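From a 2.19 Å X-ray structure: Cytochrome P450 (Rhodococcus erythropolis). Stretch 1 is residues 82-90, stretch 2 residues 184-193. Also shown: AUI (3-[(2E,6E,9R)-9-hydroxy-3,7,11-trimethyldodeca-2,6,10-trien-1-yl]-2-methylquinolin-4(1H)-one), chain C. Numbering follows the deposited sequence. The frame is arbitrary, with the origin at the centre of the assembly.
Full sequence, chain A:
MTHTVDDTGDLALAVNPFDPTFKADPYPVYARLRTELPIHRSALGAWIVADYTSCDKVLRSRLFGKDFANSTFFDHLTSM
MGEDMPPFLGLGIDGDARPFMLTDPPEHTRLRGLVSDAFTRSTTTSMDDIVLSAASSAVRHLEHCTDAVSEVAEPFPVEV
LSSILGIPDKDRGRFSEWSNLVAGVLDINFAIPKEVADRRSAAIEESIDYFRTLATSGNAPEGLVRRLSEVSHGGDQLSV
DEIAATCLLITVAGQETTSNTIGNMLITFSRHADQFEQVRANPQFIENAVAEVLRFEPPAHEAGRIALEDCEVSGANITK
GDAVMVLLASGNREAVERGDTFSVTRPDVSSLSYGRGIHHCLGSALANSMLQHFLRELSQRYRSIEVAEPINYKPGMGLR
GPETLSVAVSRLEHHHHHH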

# COMPACT_ATOMS: atom_id res chain seq x y z
N GLY A 82 -10.09 6.70 22.83
CA GLY A 82 -9.95 6.30 24.23
C GLY A 82 -9.07 5.07 24.35
O GLY A 82 -9.31 4.22 25.21
N GLU A 83 -8.05 4.98 23.49
CA GLU A 83 -7.23 3.78 23.35
C GLU A 83 -5.78 4.10 22.93
O GLU A 83 -5.53 5.11 22.27
N ASP A 84 -4.83 3.26 23.33
CA ASP A 84 -3.42 3.45 22.97
C ASP A 84 -3.22 3.11 21.48
O ASP A 84 -3.84 2.20 20.99
N MET A 85 -2.34 3.85 20.80
CA MET A 85 -1.88 3.50 19.45
C MET A 85 -1.30 2.09 19.38
O MET A 85 -0.45 1.75 20.18
N PRO A 86 -1.74 1.29 18.40
CA PRO A 86 -1.13 0.01 18.01
C PRO A 86 0.22 0.29 17.36
O PRO A 86 0.46 1.44 16.98
N PRO A 87 1.11 -0.71 17.26
CA PRO A 87 2.37 -0.49 16.53
C PRO A 87 2.09 -0.02 15.10
O PRO A 87 1.32 -0.64 14.37
N PHE A 88 2.70 1.10 14.74
CA PHE A 88 2.40 1.76 13.48
C PHE A 88 3.65 2.43 12.91
O PHE A 88 4.37 3.15 13.63
N LEU A 89 3.94 2.12 11.63
CA LEU A 89 4.96 2.82 10.83
C LEU A 89 4.73 4.31 10.96
O LEU A 89 3.61 4.78 10.76
N GLY A 90 5.74 5.08 11.32
CA GLY A 90 5.47 6.51 11.45
C GLY A 90 4.98 7.02 12.81
O GLY A 90 4.82 8.24 13.00
N GLY A 184 0.83 -5.69 9.16
CA GLY A 184 -0.32 -4.82 9.61
C GLY A 184 0.09 -3.45 10.21
O GLY A 184 -0.75 -2.56 10.50
N VAL A 185 1.38 -3.28 10.38
CA VAL A 185 1.98 -2.06 10.86
C VAL A 185 1.87 -0.94 9.78
O VAL A 185 2.19 0.20 10.03
N LEU A 186 1.30 -1.26 8.63
CA LEU A 186 1.04 -0.24 7.59
C LEU A 186 -0.24 0.50 7.94
O LEU A 186 -0.42 1.63 7.58
N ASP A 187 -1.16 -0.16 8.62
CA ASP A 187 -2.45 0.45 8.83
C ASP A 187 -2.65 0.74 10.31
O ASP A 187 -1.94 0.18 11.18
N ILE A 188 -3.58 1.64 10.62
CA ILE A 188 -3.98 1.87 11.99
C ILE A 188 -5.15 0.94 12.31
O ILE A 188 -6.13 0.92 11.57
N ASN A 189 -5.06 0.22 13.43
CA ASN A 189 -6.13 -0.67 13.88
C ASN A 189 -6.12 -0.76 15.39
O ASN A 189 -5.18 -1.33 15.96
N PHE A 190 -7.16 -0.21 16.02
CA PHE A 190 -7.33 -0.24 17.45
C PHE A 190 -8.15 -1.44 17.87
O PHE A 190 -8.75 -1.47 18.95
N ALA A 191 -8.22 -2.44 17.01
CA ALA A 191 -8.88 -3.69 17.42
C ALA A 191 -7.81 -4.78 17.43
O ALA A 191 -7.88 -5.76 16.67
N ILE A 192 -6.81 -4.55 18.29
CA ILE A 192 -5.58 -5.36 18.37
C ILE A 192 -5.25 -5.59 19.84
O ILE A 192 -4.91 -4.65 20.54
N PRO A 193 -5.42 -6.83 20.32
CA PRO A 193 -5.01 -7.21 21.68
C PRO A 193 -3.52 -6.96 21.93
O PRO A 193 -2.75 -6.77 20.98

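Residues that touch across the two stretches are at least 96 apart in sequence, and neither stretch forms a regular helix or strand where they meet. They bury 644 Å² between them, both sides summed, and the side chains meet mostly through apolar groups, with several backbone carbonyl oxygens lying against them.

One hydrogen bond joins them, and it is made by backbone. Leu89 N donates to Val185 O at 3.1 Å with an N-H...O angle of 166°, close to linear. It sits where the chains run near each other, the CA atoms of Phe88 and Val185 being 4.7 Å apart. No side-chain polar group bonds across the contact. Within stretch 2, Asp187 N bonds to Gly184 O at 3.1 Å. Asp187 itself (chi1 t) points its CA-to-CB bond away from stretch 1; its OD1 accepts a weak bond from Ile188 N (2.8 Å, 129°), and both carboxylate oxygens are also satisfied elsewhere in the structure.

Two aromatic rings, one from each stretch, carry CH-pi contacts. Phe88 (chi1 t) starts away from stretch 2, but its ring comes back toward it. Ile188 CG1 lies 3.8 Å from the Phe88 ring centroid and 15° off the normal, hence over the face. Leu186 O approaches the edge of the same ring, 3.3 Å from Phe88 CE2, so that a carbonyl oxygen faces the electropositive rim. Ile188 (chi1 m, chi2 t) leaves its backbone sideways, and its end turns inward to make this contact. Phe190 (chi1 m, chi2 -92°) likewise starts sideways and reaches inward. Pro86 CD sits 4.1 Å from the Phe190 ring centroid, 17° off the normal, again over a face. Met85 SD is 4.8 Å from that centroid at 59°, an oblique sulfur-aromatic approach, and 3.7 Å from Phe190 CZ. Met85 (m, m, m) begins away from stretch 2; its folded chain brings the sulfur back. Glu83 CB also touches Phe190 CD1 at 3.7 Å, although the carboxylate leads away from stretch 2.

The remaining side-chain packing is largely aliphatic. Pro86 points toward stretch 2 with a C-gamma endo pucker; its CB meets Ile192 CG2 at 3.6 Å, and its CG makes a carbonyl contact, coming within 3.2 Å of Asn189 O. Ile192 (t, t) also points toward its partner stretch and extends CD1 to 4.1 Å from Pro87 CD. Pro87, C-gamma exo and sideways, places CB 4.0 Å from Val185 CG2. The other Val185 methyl, CG1, lies 4.1 Å from Leu89 CG, so the two branches meet residues on either side of Phe88 in sequence. Both Val185 (chi1 143°) and Leu89 (chi1 -109°, chi2 t) have chi1 between the usual wells, while Leu89 points toward stretch 2.

The bound AUI adjoins this packing. Its C20 is 3.8 Å from Ile188 CD1 and 3.9 Å from Phe88 CZ, so the residues of one CH-pi pair both touch the ligand chain. AUI C26 lies 3.6 Å from Leu186 O, and C17 3.7 Å from Asp187 OD1; as carbon-oxygen approaches, these indicate proximity rather than hydrogen bonding.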

# COMPACT_ATOMS: atom_id res chain seq x y z
CB GLU A 83 -7.89 2.85 22.33
CG GLU A 83 -7.59 1.37 22.50
CD GLU A 83 -8.26 0.76 23.72
OE1 GLU A 83 -9.36 1.23 24.12
OE2 GLU A 83 -7.66 -0.18 24.30
CB ASP A 84 -2.54 2.51 23.79
CG ASP A 84 -2.16 3.04 25.18
OD1 ASP A 84 -2.65 4.10 25.66
OD2 ASP A 84 -1.32 2.36 25.80
CB MET A 85 -0.78 4.47 18.96
CG MET A 85 -1.26 5.78 18.34
SD MET A 85 -2.34 5.60 16.90
CE MET A 85 -1.23 5.00 15.62
CB PRO A 86 -2.12 -0.53 16.97
CG PRO A 86 -2.74 0.68 16.39
CD PRO A 86 -2.90 1.61 17.54
CB PRO A 87 3.02 -1.88 16.48
CG PRO A 87 2.35 -2.67 17.53
CD PRO A 87 0.97 -2.10 17.71
CB PHE A 88 1.27 2.77 13.72
CG PHE A 88 0.84 3.54 12.50
CD1 PHE A 88 0.81 4.93 12.53
CD2 PHE A 88 0.47 2.88 11.33
CE1 PHE A 88 0.41 5.64 11.41
CE2 PHE A 88 0.08 3.60 10.21
CZ PHE A 88 0.05 4.98 10.25
CB LEU A 89 4.83 2.46 9.34
CG LEU A 89 5.78 1.60 8.50
CD1 LEU A 89 5.57 1.93 7.02
CD2 LEU A 89 7.24 1.76 8.86
CB VAL A 185 3.43 -2.45 11.28
CG1 VAL A 185 4.51 -1.41 10.99
CG2 VAL A 185 3.44 -3.02 12.72
CB LEU A 186 0.81 -0.89 6.19
CG LEU A 186 1.50 -0.34 4.90
CD1 LEU A 186 0.91 -0.99 3.66
CD2 LEU A 186 1.62 1.20 4.81
CB ASP A 187 -3.54 -0.45 8.21
CG ASP A 187 -4.86 0.30 7.86
OD1 ASP A 187 -5.08 1.48 8.24
OD2 ASP A 187 -5.73 -0.34 7.25
CB ILE A 188 -4.38 3.34 12.24
CG1 ILE A 188 -3.37 4.30 11.59
CG2 ILE A 188 -4.60 3.59 13.74
CD1 ILE A 188 -3.48 5.75 12.05
CB ASN A 189 -5.93 -2.08 13.33
CG ASN A 189 -7.22 -2.92 13.37
OD1 ASN A 189 -7.78 -3.23 12.33
ND2 ASN A 189 -7.68 -3.28 14.56
CB PHE A 190 -8.09 1.00 17.89
CG PHE A 190 -7.31 2.26 17.81
CD1 PHE A 190 -6.59 2.71 18.90
CD2 PHE A 190 -7.30 3.00 16.63
CE1 PHE A 190 -5.85 3.88 18.82
CE2 PHE A 190 -6.57 4.17 16.54
CZ PHE A 190 -5.84 4.61 17.63
CB ALA A 191 -10.06 -4.06 16.50
CB ILE A 192 -4.40 -4.75 17.54
CG1 ILE A 192 -3.14 -5.58 17.68
CG2 ILE A 192 -4.10 -3.31 17.95
CD1 ILE A 192 -1.92 -4.90 17.11
CB PRO A 193 -5.36 -8.70 21.77
CG PRO A 193 -6.47 -8.89 20.78
CD PRO A 193 -6.15 -7.92 19.65
O13 AUI C . 1.64 6.94 3.61
C1 AUI C . 1.78 5.83 3.03
C4 AUI C . 3.11 5.20 3.03
C5 AUI C . 4.19 5.81 3.68
C6 AUI C . 5.44 5.19 3.68
C7 AUI C . 5.55 3.95 3.04
C8 AUI C . 4.50 3.30 2.39
C9 AUI C . 3.24 3.88 2.36
N10 AUI C . 2.18 3.25 1.76
C3 AUI C . 0.94 3.78 1.71
C11 AUI C . -0.20 3.03 1.02
C2 AUI C . 0.66 5.11 2.35
C12 AUI C . -0.73 5.69 2.32
C14 AUI C . -1.64 4.81 3.18
C15 AUI C . -1.60 4.34 4.46
C26 AUI C . -0.50 4.57 5.47
C16 AUI C . -2.79 3.49 4.82
C17 AUI C . -3.69 3.98 5.95
C18 AUI C . -3.07 5.05 6.80
C19 AUI C . -3.71 5.85 7.68
C27 AUI C . -5.18 5.77 8.00
C20 AUI C . -2.88 6.85 8.44
C21 AUI C . -2.62 8.18 7.73
O28 AUI C . -1.63 8.85 8.50
C22 AUI C . -2.06 8.11 6.32
C23 AUI C . -0.77 8.30 5.93
C24 AUI C . -0.49 8.21 4.47
C25 AUI C . 0.45 8.60 6.80